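Local coordinates for protein thermospermine synthase (Medicago truncatula, PDB 6BQ6) that probably transfers an aminopropyl group from decarboxylated S-adenosylmethionine to spermidine, making thermospermine, the tetraamine found bound here, at residues K76-A80 / P252-D256; Y87-L91 / I257-V261; I178-D184 / F214-P220; H226-S231 / V305-L309; V245-A249 / F295-L301. All coordinates share one frame; numbering follows the deposited sequence.

Contact 1. Residues K76-A80 / P252-D256; sequences KLQSA and PSYAD. With TER (N-(3-amino-propyl)-N-(5-aminopropyl)-1,4-diaminobutane), chain F.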
# COMPACT_ATOMS: atom_id res chain seq x y z
N LYS B 76 -8.06 10.25 9.17
CA LYS B 76 -8.06 11.33 8.22
C LYS B 76 -7.16 12.43 8.76
O LYS B 76 -7.36 12.93 9.85
CB LYS B 76 -9.47 11.84 7.98
CG LYS B 76 -10.45 10.72 7.61
CD LYS B 76 -11.33 11.08 6.42
CE LYS B 76 -12.36 12.16 6.77
NZ LYS B 76 -12.81 12.87 5.54
N LEU B 77 -6.14 12.74 8.00
CA LEU B 77 -5.26 13.80 8.30
C LEU B 77 -6.04 15.10 8.48
O LEU B 77 -6.91 15.45 7.63
CB LEU B 77 -4.30 13.94 7.15
CG LEU B 77 -3.34 15.09 7.24
CD1 LEU B 77 -2.29 14.83 8.28
CD2 LEU B 77 -2.73 15.29 5.87
N GLN B 78 -5.75 15.80 9.59
CA GLN B 78 -6.36 17.11 9.88
C GLN B 78 -5.40 18.25 9.64
O GLN B 78 -5.77 19.32 9.10
CB GLN B 78 -6.77 17.16 11.34
CG GLN B 78 -7.70 16.07 11.78
CD GLN B 78 -9.02 16.16 11.09
OE1 GLN B 78 -9.73 17.16 11.21
NE2 GLN B 78 -9.37 15.12 10.34
N SER B 79 -4.20 18.11 10.18
CA SER B 79 -3.24 19.19 10.21
C SER B 79 -1.88 18.61 10.16
O SER B 79 -1.62 17.67 10.90
CB SER B 79 -3.42 19.97 11.52
OG SER B 79 -2.23 20.64 11.93
N ALA B 80 -1.01 19.10 9.28
CA ALA B 80 0.40 18.78 9.36
C ALA B 80 1.22 19.97 9.73
O ALA B 80 0.97 21.10 9.32
CB ALA B 80 0.90 18.20 8.06
N PRO B 252 -0.27 21.15 0.56
CA PRO B 252 0.45 19.98 0.05
C PRO B 252 0.09 18.71 0.77
O PRO B 252 -0.12 17.69 0.12
CB PRO B 252 1.93 20.36 0.26
CG PRO B 252 1.94 21.82 0.19
CD PRO B 252 0.63 22.30 0.73
N SER B 253 -0.05 18.76 2.09
CA SER B 253 -0.32 17.56 2.87
C SER B 253 -1.71 17.01 2.63
O SER B 253 -1.96 15.84 2.90
CB SER B 253 -0.14 17.79 4.36
OG SER B 253 -0.99 18.78 4.85
N TYR B 254 -2.61 17.85 2.14
CA TYR B 254 -3.96 17.44 1.78
C TYR B 254 -4.09 16.83 0.42
O TYR B 254 -5.19 16.34 0.08
CB TYR B 254 -4.90 18.67 1.92
CG TYR B 254 -5.16 19.23 3.31
CD1 TYR B 254 -4.51 18.75 4.47
CD2 TYR B 254 -6.05 20.28 3.47
CE1 TYR B 254 -4.78 19.28 5.71
CE2 TYR B 254 -6.32 20.83 4.71
CZ TYR B 254 -5.69 20.34 5.83
OH TYR B 254 -5.96 20.89 7.05
N ALA B 255 -3.04 16.87 -0.41
CA ALA B 255 -3.04 16.44 -1.82
C ALA B 255 -4.17 17.04 -2.65
O ALA B 255 -4.70 16.39 -3.54
CB ALA B 255 -3.04 14.89 -1.95
N ASP B 256 -4.57 18.27 -2.32
CA ASP B 256 -5.60 18.92 -3.08
C ASP B 256 -5.57 20.38 -2.78
O ASP B 256 -4.89 20.85 -1.84
CB ASP B 256 -6.98 18.37 -2.72
CG ASP B 256 -7.97 18.43 -3.91
OD1 ASP B 256 -7.69 19.10 -4.94
OD2 ASP B 256 -9.03 17.82 -3.75
N1 TER F . -12.70 18.81 13.40
C2 TER F . -11.82 19.94 13.22
C3 TER F . -12.02 20.55 11.83
C4 TER F . -11.52 19.67 10.72
N5 TER F . -11.50 20.39 9.47
C6 TER F . -10.28 20.44 8.68
C7 TER F . -10.59 20.44 7.19
C8 TER F . -9.37 19.93 6.45
N9 TER F . -9.35 18.49 6.31
C10 TER F . -8.23 17.88 5.64
C11 TER F . -8.54 16.58 4.94
C12 TER F . -7.36 16.26 4.02
C13 TER F . -7.36 14.82 3.52
N14 TER F . -8.71 14.37 3.20
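Ser253 and Tyr254, in a short 3-10 turn, pack against Leu77, Gln78 and Ala80 of strand 76-80. Ser253 comes first: its CB and OG both lie against the methyl of Ala80, while its carbonyl O sits 3.1 Å from Leu77 CD2. The polar partner of its hydroxyl is Asp83. Tyr254 follows, with CG beside its own backbone N (chi1 -68°), which carries the ring toward the strand. Leu77 CD2 meets the ring at its edge, 4.1 Å from CD1, and Tyr254 OH donates a 2.6 Å bond to Gln78 O, tilted 28° from the carbonyl plane. That carbonyl lies in a classic beta bulge, where Gln78 and Ser79 both face Leu71. Gln78 NE2 bonds Lys76 O, which steadies the amide beside thermospermine. A tyrosine suits this place because its hydroxyl fixes the ring while one face takes thermospermine, C10 lying 3.5 Å above the ring centre; the methylenes beside the amines, if these are protonated, would be polarised and drawn to such a pi surface.

Contact 2. Residues Y87-L91 / I257-V261; sequences YHECL and IWGWV. With TER (N-(3-amino-propyl)-N-(5-aminopropyl)-1,4-diaminobutane), chain F.
Helix 87-91, which presents Tyr87, Cys90 and Leu91 to Trp258 and Trp260, runs in nearly the same direction as strand 257-261, the two axes lying 25° apart and 9.4 Å from each other at closest approach. That spacing is bridged by side chains, mostly aromatic, with no hydrogen bond between the segments. Trp260 contributes the largest share of the contact. Cys90 CB stands over its six-membered ring, 3.5 Å from the centroid and 11° off the normal, a CH-pi contact, and the sulfur lies obliquely beside it. The slim cysteine suits this spot, since the indole can come close to the helix. Leu91 CD1 reaches Trp260 CD1 at 3.7 Å, and the opposite indole face is met by Trp258 CD1. Tyr87, with CG trans to its backbone N, brings its ring alongside both indoles. It turns an edge to the five-membered ring of Trp258, the planes 64° apart in an offset edge-to-face pair, and meets Trp260 obliquely, CE1 3.6 Å from NE1. Trp258 also offers a face to thermospermine, C8 lying 3.3 Å above the plane. Polar ends are tied outside: Tyr87 OH to Asp181 and Trp258 NE1 to Gln217. This aromatic cluster joins helix 84-98 to strand 256-264, which runs between strands 212-220 and 243-251 in the central sheet.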
# COMPACT_ATOMS: atom_id res chain seq x y z
N TYR B 87 -3.74 26.50 5.86
CA TYR B 87 -5.13 26.29 6.08
C TYR B 87 -5.62 27.32 7.13
O TYR B 87 -6.68 27.91 6.96
CB TYR B 87 -5.38 24.84 6.58
CG TYR B 87 -6.78 24.62 7.04
CD1 TYR B 87 -7.79 24.20 6.17
CD2 TYR B 87 -7.12 24.82 8.38
CE1 TYR B 87 -9.09 24.02 6.63
CE2 TYR B 87 -8.41 24.67 8.83
CZ TYR B 87 -9.39 24.25 7.95
OH TYR B 87 -10.68 24.07 8.42
N HIS B 88 -4.86 27.50 8.20
CA HIS B 88 -5.37 28.34 9.26
C HIS B 88 -5.29 29.82 8.94
O HIS B 88 -6.18 30.57 9.32
CB HIS B 88 -4.71 27.97 10.57
CG HIS B 88 -5.12 26.62 11.05
ND1 HIS B 88 -4.33 25.50 10.93
CD2 HIS B 88 -6.32 26.18 11.52
CE1 HIS B 88 -4.99 24.45 11.37
NE2 HIS B 88 -6.20 24.84 11.75
N GLU B 89 -4.27 30.27 8.22
CA GLU B 89 -4.25 31.66 7.76
C GLU B 89 -5.36 31.94 6.75
O GLU B 89 -6.02 32.97 6.85
CB GLU B 89 -2.93 32.03 7.13
CG GLU B 89 -1.80 32.25 8.14
CD GLU B 89 -0.53 32.78 7.50
OE1 GLU B 89 -0.55 33.27 6.33
OE2 GLU B 89 0.52 32.76 8.19
N CYS B 90 -5.58 31.01 5.82
CA CYS B 90 -6.68 31.16 4.84
C CYS B 90 -8.06 31.13 5.49
O CYS B 90 -8.93 31.90 5.07
CB CYS B 90 -6.65 30.13 3.74
SG CYS B 90 -5.27 30.38 2.59
N LEU B 91 -8.25 30.28 6.49
CA LEU B 91 -9.52 30.17 7.19
C LEU B 91 -9.86 31.45 7.94
O LEU B 91 -11.00 31.87 7.96
CB LEU B 91 -9.53 29.03 8.18
CG LEU B 91 -10.75 28.81 9.13
CD1 LEU B 91 -12.00 28.52 8.29
CD2 LEU B 91 -10.47 27.74 10.12
N ILE B 257 -6.27 21.09 -3.63
CA ILE B 257 -6.66 22.45 -3.38
C ILE B 257 -7.77 22.31 -2.30
O ILE B 257 -8.64 21.44 -2.41
CB ILE B 257 -7.21 23.12 -4.64
CG1 ILE B 257 -6.17 23.13 -5.76
CG2 ILE B 257 -7.66 24.52 -4.36
CD1 ILE B 257 -4.93 23.91 -5.42
N TRP B 258 -7.74 23.16 -1.30
CA TRP B 258 -8.79 23.25 -0.32
C TRP B 258 -9.57 24.57 -0.45
O TRP B 258 -9.03 25.60 -0.90
CB TRP B 258 -8.18 23.15 1.10
CG TRP B 258 -9.10 22.50 2.01
CD1 TRP B 258 -9.95 23.07 2.96
CD2 TRP B 258 -9.39 21.11 2.01
NE1 TRP B 258 -10.70 22.08 3.54
CE2 TRP B 258 -10.41 20.88 2.97
CE3 TRP B 258 -8.92 20.02 1.27
CZ2 TRP B 258 -10.90 19.58 3.23
CZ3 TRP B 258 -9.48 18.75 1.50
CH2 TRP B 258 -10.43 18.57 2.44
N GLY B 259 -10.82 24.58 0.02
CA GLY B 259 -11.65 25.74 -0.13
C GLY B 259 -12.21 26.30 1.17
O GLY B 259 -12.31 25.59 2.18
N TRP B 260 -12.60 27.55 1.06
CA TRP B 260 -13.30 28.28 2.13
C TRP B 260 -14.28 29.20 1.49
O TRP B 260 -14.16 29.56 0.30
CB TRP B 260 -12.30 29.14 2.96
CG TRP B 260 -11.18 28.35 3.51
CD1 TRP B 260 -11.11 27.72 4.76
CD2 TRP B 260 -9.93 28.07 2.89
NE1 TRP B 260 -9.93 27.08 4.91
CE2 TRP B 260 -9.19 27.23 3.76
CE3 TRP B 260 -9.36 28.39 1.65
CZ2 TRP B 260 -7.94 26.76 3.44
CZ3 TRP B 260 -8.12 27.91 1.36
CH2 TRP B 260 -7.43 27.08 2.23
N VAL B 261 -15.28 29.59 2.25
CA VAL B 261 -16.25 30.55 1.76
C VAL B 261 -16.50 31.62 2.82
O VAL B 261 -16.88 31.27 3.95
CB VAL B 261 -17.57 29.87 1.40
CG1 VAL B 261 -18.57 30.87 0.81
CG2 VAL B 261 -17.37 28.69 0.42
N1 TER F . -12.70 18.81 13.40
C2 TER F . -11.82 19.94 13.22
C3 TER F . -12.02 20.55 11.83
C4 TER F . -11.52 19.67 10.72
N5 TER F . -11.50 20.39 9.47
C6 TER F . -10.28 20.44 8.68
C7 TER F . -10.59 20.44 7.19
C8 TER F . -9.37 19.93 6.45
N9 TER F . -9.35 18.49 6.31
C10 TER F . -8.23 17.88 5.64
C11 TER F . -8.54 16.58 4.94
C12 TER F . -7.36 16.26 4.02
C13 TER F . -7.36 14.82 3.52
N14 TER F . -8.71 14.37 3.20

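Contact 3. Residues I178-D184 / F214-P220; sequences IVGDLAD and FVTQAGP. With TER (N-(3-amino-propyl)-N-(5-aminopropyl)-1,4-diaminobutane), chain F.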
# COMPACT_ATOMS: atom_id res chain seq x y z
N ILE B 178 -18.02 34.61 12.80
CA ILE B 178 -18.20 33.22 13.23
C ILE B 178 -17.45 32.38 12.19
O ILE B 178 -17.55 32.59 10.95
CB ILE B 178 -19.69 32.83 13.30
CG1 ILE B 178 -20.36 33.63 14.41
CG2 ILE B 178 -19.85 31.34 13.60
CD1 ILE B 178 -21.86 33.53 14.42
N VAL B 179 -16.69 31.43 12.71
CA VAL B 179 -15.75 30.62 11.93
C VAL B 179 -16.20 29.16 11.98
O VAL B 179 -16.29 28.56 13.07
CB VAL B 179 -14.34 30.73 12.48
CG1 VAL B 179 -13.38 29.83 11.64
CG2 VAL B 179 -13.86 32.19 12.45
N GLY B 180 -16.52 28.58 10.83
CA GLY B 180 -16.79 27.16 10.71
C GLY B 180 -15.50 26.40 10.46
O GLY B 180 -14.95 26.47 9.36
N ASP B 181 -15.06 25.64 11.46
CA ASP B 181 -13.90 24.79 11.34
C ASP B 181 -14.30 23.37 11.73
O ASP B 181 -13.74 22.78 12.62
CB ASP B 181 -12.80 25.33 12.21
CG ASP B 181 -11.45 24.74 11.90
OD1 ASP B 181 -11.29 24.02 10.92
OD2 ASP B 181 -10.53 24.99 12.70
N LEU B 182 -15.27 22.83 10.99
CA LEU B 182 -15.83 21.51 11.23
C LEU B 182 -15.44 20.54 10.14
O LEU B 182 -14.94 20.94 9.07
CB LEU B 182 -17.36 21.59 11.24
CG LEU B 182 -17.90 22.59 12.24
CD1 LEU B 182 -19.30 23.00 11.77
CD2 LEU B 182 -17.95 22.01 13.63
N ALA B 183 -15.71 19.25 10.40
CA ALA B 183 -15.61 18.23 9.34
C ALA B 183 -16.52 18.59 8.17
O ALA B 183 -17.50 19.27 8.34
CB ALA B 183 -15.99 16.88 9.92
N ASP B 184 -16.17 18.14 6.96
CA ASP B 184 -17.01 18.28 5.79
C ASP B 184 -18.40 17.73 6.04
O ASP B 184 -18.54 16.73 6.73
CB ASP B 184 -16.41 17.54 4.58
CG ASP B 184 -15.09 18.11 4.13
OD1 ASP B 184 -14.68 19.19 4.63
OD2 ASP B 184 -14.44 17.45 3.25
N PHE B 214 -19.36 35.59 8.24
CA PHE B 214 -19.24 34.16 8.47
C PHE B 214 -18.12 33.67 7.50
O PHE B 214 -18.08 34.07 6.32
CB PHE B 214 -20.55 33.46 8.18
CG PHE B 214 -20.49 31.96 8.32
CD1 PHE B 214 -20.14 31.35 9.54
CD2 PHE B 214 -20.75 31.11 7.19
CE1 PHE B 214 -20.08 29.96 9.67
CE2 PHE B 214 -20.66 29.73 7.34
CZ PHE B 214 -20.34 29.14 8.57
N VAL B 215 -17.31 32.74 7.98
CA VAL B 215 -16.41 31.99 7.09
C VAL B 215 -16.48 30.52 7.51
O VAL B 215 -16.51 30.20 8.71
CB VAL B 215 -14.95 32.51 7.10
CG1 VAL B 215 -14.36 32.52 8.50
CG2 VAL B 215 -14.07 31.73 6.13
N THR B 216 -16.50 29.63 6.52
CA THR B 216 -16.39 28.22 6.79
C THR B 216 -15.31 27.62 5.90
O THR B 216 -15.24 27.95 4.70
CB THR B 216 -17.75 27.46 6.64
OG1 THR B 216 -17.55 26.09 7.00
CG2 THR B 216 -18.31 27.57 5.24
N GLN B 217 -14.61 26.62 6.42
CA GLN B 217 -13.92 25.69 5.56
C GLN B 217 -14.98 24.99 4.68
O GLN B 217 -16.12 24.76 5.08
CB GLN B 217 -13.06 24.74 6.34
CG GLN B 217 -13.77 23.53 6.97
CD GLN B 217 -13.89 22.38 5.99
OE1 GLN B 217 -13.13 22.29 5.03
NE2 GLN B 217 -14.91 21.57 6.16
N ALA B 218 -14.59 24.67 3.46
CA ALA B 218 -15.58 24.19 2.47
C ALA B 218 -15.08 23.02 1.62
O ALA B 218 -15.56 22.83 0.51
CB ALA B 218 -16.04 25.36 1.66
N GLY B 219 -14.19 22.23 2.18
CA GLY B 219 -13.77 21.00 1.62
C GLY B 219 -12.82 21.10 0.47
O GLY B 219 -12.29 22.17 0.18
N PRO B 220 -12.65 19.98 -0.21
CA PRO B 220 -11.82 20.00 -1.39
C PRO B 220 -12.30 21.01 -2.41
O PRO B 220 -13.49 21.18 -2.66
CB PRO B 220 -11.93 18.58 -1.92
CG PRO B 220 -12.30 17.74 -0.75
CD PRO B 220 -13.22 18.63 0.03
N1 TER F . -12.70 18.81 13.40
C2 TER F . -11.82 19.94 13.22
C3 TER F . -12.02 20.55 11.83
C4 TER F . -11.52 19.67 10.72
N5 TER F . -11.50 20.39 9.47
C6 TER F . -10.28 20.44 8.68
C7 TER F . -10.59 20.44 7.19
C8 TER F . -9.37 19.93 6.45
N9 TER F . -9.35 18.49 6.31
C10 TER F . -8.23 17.88 5.64
C11 TER F . -8.54 16.58 4.94
C12 TER F . -7.36 16.26 4.02
C13 TER F . -7.36 14.82 3.52
N14 TER F . -8.71 14.37 3.20
O HOH W 1 -16.79 24.06 8.90
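Ile178, Val179 and Gly180 pair with Phe214, Val215 and Thr216 as parallel strands, their directions 9° apart, through three nearly straight backbone bonds such as Gly180 N to Val215 O at 2.7 Å. Val179 CG2 and Val215 CG1 lie side by side on one sheet face; Ile178 crosses the Phe214 ring on the other. A side chain at Gly180 would run into Thr216 OG1; its absence permits Gly180 CA to lie 4.1 Å from Thr216 CA. These are the fourth and fifth strands of a 3-2-1-4-5-7-6 sheet, the Rossmann-like fold of AdoMet-dependent methyltransferases. Where strand 178-181 ends and its loop begins, Gln217 of the neighbouring strand takes over. Bent at chi2 (85°), its side chain turns back toward the loop, where NE2 gives Asp184 OD1 a 2.8 Å bond, amide and carboxylate nearly coplanar, and Leu182 O a weak one. Its OE1 receives Gly219 N from above the amide plane. Thr115 also holds Asp181, the predicted proton acceptor, whose OD1 lies 3.9 Å from thermospermine N5.

Contact 4. Residues H226-S231 / V305-L309; sequences HTEVFS and VRNSL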
# COMPACT_ATOMS: atom_id res chain seq x y z
N HIS B 226 -14.00 19.70 -6.31
CA HIS B 226 -14.80 20.82 -5.76
C HIS B 226 -16.32 20.53 -5.77
O HIS B 226 -17.09 21.20 -5.08
CB HIS B 226 -14.57 22.15 -6.48
CG HIS B 226 -15.28 22.25 -7.81
ND1 HIS B 226 -14.73 21.79 -8.98
CD2 HIS B 226 -16.51 22.72 -8.13
CE1 HIS B 226 -15.61 21.94 -9.97
NE2 HIS B 226 -16.68 22.52 -9.47
N THR B 227 -16.78 19.59 -6.60
CA THR B 227 -18.21 19.34 -6.66
C THR B 227 -18.76 18.54 -5.48
O THR B 227 -19.99 18.48 -5.31
CB THR B 227 -18.60 18.58 -7.93
OG1 THR B 227 -17.91 17.35 -7.95
CG2 THR B 227 -18.30 19.35 -9.14
N GLU B 228 -17.93 17.87 -4.70
CA GLU B 228 -18.46 17.03 -3.61
C GLU B 228 -19.11 17.89 -2.55
O GLU B 228 -20.18 17.59 -2.09
CB GLU B 228 -17.39 16.21 -2.87
CG GLU B 228 -16.34 15.41 -3.63
CD GLU B 228 -15.11 15.25 -2.73
OE1 GLU B 228 -13.98 15.49 -3.24
OE2 GLU B 228 -15.31 14.98 -1.47
N VAL B 229 -18.42 18.93 -2.10
CA VAL B 229 -19.03 19.83 -1.09
C VAL B 229 -18.81 21.32 -1.29
O VAL B 229 -19.67 22.10 -0.95
CB VAL B 229 -18.73 19.46 0.35
CG1 VAL B 229 -19.06 17.98 0.66
CG2 VAL B 229 -17.32 19.82 0.73
N PHE B 230 -17.68 21.72 -1.86
CA PHE B 230 -17.36 23.15 -2.00
C PHE B 230 -18.44 23.89 -2.75
O PHE B 230 -18.96 24.92 -2.29
CB PHE B 230 -16.01 23.28 -2.71
CG PHE B 230 -15.50 24.68 -2.93
CD1 PHE B 230 -15.09 25.48 -1.87
CD2 PHE B 230 -15.30 25.18 -4.20
CE1 PHE B 230 -14.56 26.75 -2.09
CE2 PHE B 230 -14.73 26.43 -4.41
CZ PHE B 230 -14.34 27.22 -3.35
N SER B 231 -18.86 23.37 -3.92
CA SER B 231 -19.92 24.06 -4.64
C SER B 231 -21.26 24.09 -3.90
O SER B 231 -21.97 25.09 -3.98
CB SER B 231 -20.17 23.45 -6.01
OG SER B 231 -20.38 22.07 -5.90
N VAL B 305 -14.35 25.93 -12.44
CA VAL B 305 -14.83 25.95 -11.05
C VAL B 305 -15.79 27.10 -10.86
O VAL B 305 -16.89 26.94 -10.30
CB VAL B 305 -13.65 26.01 -10.03
CG1 VAL B 305 -14.16 26.14 -8.60
CG2 VAL B 305 -12.76 24.81 -10.14
N ARG B 306 -15.45 28.28 -11.39
CA ARG B 306 -16.37 29.42 -11.38
C ARG B 306 -17.74 29.05 -11.97
O ARG B 306 -18.78 29.30 -11.40
CB ARG B 306 -15.78 30.59 -12.15
CG ARG B 306 -15.94 31.92 -11.51
CD ARG B 306 -15.25 33.07 -12.24
NE ARG B 306 -13.84 32.77 -12.59
CZ ARG B 306 -13.35 32.67 -13.84
NH1 ARG B 306 -14.11 32.92 -14.91
NH2 ARG B 306 -12.06 32.35 -14.01
N ASN B 307 -17.73 28.42 -13.12
CA ASN B 307 -19.00 28.12 -13.78
C ASN B 307 -19.79 27.03 -13.04
O ASN B 307 -21.04 27.09 -12.94
CB ASN B 307 -18.72 27.79 -15.23
CG ASN B 307 -18.26 29.05 -16.02
OD1 ASN B 307 -18.42 30.19 -15.56
ND2 ASN B 307 -17.71 28.83 -17.22
N SER B 308 -19.06 26.05 -12.51
CA SER B 308 -19.65 24.97 -11.72
C SER B 308 -20.34 25.53 -10.47
O SER B 308 -21.50 25.17 -10.16
CB SER B 308 -18.56 23.93 -11.42
OG SER B 308 -18.99 22.89 -10.60
N LEU B 309 -19.65 26.44 -9.78
CA LEU B 309 -20.27 27.13 -8.62
C LEU B 309 -21.50 27.92 -9.00
O LEU B 309 -22.53 27.81 -8.34
CB LEU B 309 -19.26 28.01 -7.88
CG LEU B 309 -18.68 27.29 -6.65
CD1 LEU B 309 -17.95 26.01 -6.96
CD2 LEU B 309 -17.77 28.25 -5.89
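His226 and Ser308 meet through a 2.6 Å hydrogen bond between NE2 and OG, the hydroxyl lying at the ring edge and in its plane. The imidazole is held tightly. Val305 rides over one face in a CH-pi contact, its CG2 4.1 Å from the ring centroid, and Thr227 CG2 covers the opposite face; ND1 is tied to Gly222 O. Histidine fits because it offers nitrogens along its rim and flat faces to methyl groups. Leu309 packs as closely: CD1 lies 3.5 Å from Ser231 CB, whose OG bonds Glu312, and CD2 lies 3.8 Å from Phe230 CE2, the two side chains crossing at about a right angle. Phe230 CG is trans to the backbone N (chi1 -179°), which carries the ring toward Leu309 and Pro246. The contact joins the turn before helix 230-238, with Val229 at the N-cap position, and the first residues of that helix to helix 303-311 near the end of the modelled chain. Helix 230-238 follows strand 212-220 of the Rossmann-like sheet. Toward solvent the packing thins: Thr227 is exposed and only its methyl, 3.9 Å from Ser308 OG, reaches across. Arg306, on the far side of its helix, makes a salt bridge to Asp291 of the second subunit.

Contact 5. Residues V245-A249 / F295-L301; sequences VPYSA and FVSSSTL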
# COMPACT_ATOMS: atom_id res chain seq x y z
N VAL B 245 -18.19 34.90 -1.04
CA VAL B 245 -16.88 34.87 -1.72
C VAL B 245 -16.18 33.55 -1.45
O VAL B 245 -15.65 33.36 -0.39
CB VAL B 245 -16.00 36.08 -1.28
CG1 VAL B 245 -14.61 36.01 -1.92
CG2 VAL B 245 -16.65 37.43 -1.58
N PRO B 246 -16.17 32.64 -2.44
CA PRO B 246 -15.47 31.37 -2.33
C PRO B 246 -14.02 31.60 -2.73
O PRO B 246 -13.72 32.45 -3.59
CB PRO B 246 -16.18 30.47 -3.35
CG PRO B 246 -16.65 31.41 -4.39
CD PRO B 246 -16.97 32.71 -3.69
N TYR B 247 -13.15 30.89 -2.04
CA TYR B 247 -11.71 31.00 -2.30
C TYR B 247 -10.98 29.75 -1.95
O TYR B 247 -11.51 28.87 -1.25
CB TYR B 247 -11.14 32.24 -1.61
CG TYR B 247 -11.16 32.23 -0.12
CD1 TYR B 247 -12.30 32.55 0.57
CD2 TYR B 247 -9.98 32.03 0.61
CE1 TYR B 247 -12.30 32.59 1.95
CE2 TYR B 247 -9.98 32.10 2.00
CZ TYR B 247 -11.12 32.40 2.65
OH TYR B 247 -11.18 32.40 4.02
N SER B 248 -9.81 29.56 -2.54
CA SER B 248 -9.11 28.29 -2.40
C SER B 248 -7.60 28.42 -2.44
O SER B 248 -7.06 29.43 -2.90
CB SER B 248 -9.61 27.31 -3.47
OG SER B 248 -9.25 27.77 -4.79
N ALA B 249 -6.93 27.38 -1.98
CA ALA B 249 -5.46 27.37 -1.95
C ALA B 249 -4.99 25.97 -1.81
O ALA B 249 -5.61 25.16 -1.16
CB ALA B 249 -4.98 28.21 -0.76
N PHE B 295 -4.67 36.60 -1.46
CA PHE B 295 -6.11 36.47 -1.30
C PHE B 295 -6.87 36.75 -2.59
O PHE B 295 -7.81 36.02 -2.93
CB PHE B 295 -6.65 37.34 -0.15
CG PHE B 295 -8.11 37.19 -0.02
CD1 PHE B 295 -8.60 35.99 0.44
CD2 PHE B 295 -8.98 38.13 -0.54
CE1 PHE B 295 -9.96 35.72 0.45
CE2 PHE B 295 -10.35 37.87 -0.52
CZ PHE B 295 -10.82 36.67 -0.02
N VAL B 296 -6.46 37.78 -3.32
CA VAL B 296 -7.14 38.10 -4.58
C VAL B 296 -6.99 36.95 -5.55
O VAL B 296 -7.98 36.57 -6.18
CB VAL B 296 -6.66 39.44 -5.17
CG1 VAL B 296 -7.07 39.57 -6.65
CG2 VAL B 296 -7.17 40.56 -4.28
N SER B 297 -5.80 36.35 -5.60
CA SER B 297 -5.54 35.16 -6.46
C SER B 297 -6.42 33.97 -6.01
O SER B 297 -7.12 33.35 -6.83
CB SER B 297 -4.06 34.75 -6.36
OG SER B 297 -3.84 33.55 -7.16
N SER B 298 -6.45 33.73 -4.70
CA SER B 298 -7.28 32.65 -4.12
C SER B 298 -8.73 32.79 -4.43
O SER B 298 -9.43 31.78 -4.59
CB SER B 298 -7.15 32.58 -2.59
OG SER B 298 -5.83 32.10 -2.29
N SER B 299 -9.21 34.03 -4.46
CA SER B 299 -10.62 34.30 -4.70
C SER B 299 -11.00 34.42 -6.19
O SER B 299 -12.13 34.70 -6.53
CB SER B 299 -11.07 35.49 -3.85
OG SER B 299 -10.43 36.64 -4.26
N THR B 300 -10.04 34.20 -7.06
CA THR B 300 -10.29 34.15 -8.48
C THR B 300 -10.21 32.69 -8.82
O THR B 300 -9.12 32.14 -9.02
CB THR B 300 -9.21 34.91 -9.28
OG1 THR B 300 -9.06 36.27 -8.79
CG2 THR B 300 -9.55 34.90 -10.77
N LEU B 301 -11.34 32.06 -8.95
CA LEU B 301 -11.37 30.63 -9.19
C LEU B 301 -11.15 30.42 -10.70
O LEU B 301 -11.28 31.36 -11.48
CB LEU B 301 -12.72 30.06 -8.77
CG LEU B 301 -12.92 30.33 -7.27
CD1 LEU B 301 -14.25 29.81 -6.89
CD2 LEU B 301 -11.80 29.69 -6.47
O HOH W 2 -14.48 34.17 -5.45
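Tyr247 of strand 243-251 lies against Phe295, Ser298 and Ser299 at the end of helix 292-298. Its CB sits 3.5 Å from Ser298 O and 3.9 Å from Ser299 CB, where small serines allow a close approach. With CG between the backbone N and the carbonyl carbon (chi1 66°), the ring puts a face under Phe295: Tyr247 CG and CD2 both come 3.7 Å from Phe295 CE1, which stands 3.6 Å above the centre of the Tyr247 ring, the planes at 71°, an edge-to-face pair. Ser298 CB lies at the tyrosine's edge. At the far end OH bonds Cys90 O, so the hydroxyl pins a ring otherwise held by apolar contact. Strand 243-251 is outermost in the Rossmann-like sheet of this chain, and here the helix end supplies a partner to its backbone: Ser248 N gives Ser298 O a 3.0 Å bond, coming from well above the carbonyl plane. Ser298 OG lies between Ser248 O and Thr294 O, both potential acceptors. Beyond the helix, Leu301 spreads its methyls, CD1 3.8 Å from Pro246 CG and CD2 3.6 Å from Ser248 OG. A water donates to both Pro246 O and Ser299 O, bridging strand and loop.

Contacts 1, 2 and 3 surround thermospermine, contact 1 joining the amino-terminal sheet to the catalytic domain and contacts 2 and 3 lying near the centre of the chain. Contact 3 is mainly backbone bonding, with an amide–carboxylate bond at one end; contact 2 is aromatic and apolar, tied to contact 3 through Tyr87. Contacts 2, 3 and 5 use strands of one sheet. Contacts 4 and 5 lie farther out, their centres about 17 and 15 Å from the centre of the chain; contact 4 is nonetheless buried, around a histidine–serine bond, whereas contact 5 is partly buried, with serine and backbone bonds and a water. Phe230 and Leu309 of contact 4 pack on Pro246 of contact 5. Contacts 1, 2, 4 and 5 also reach the second subunit.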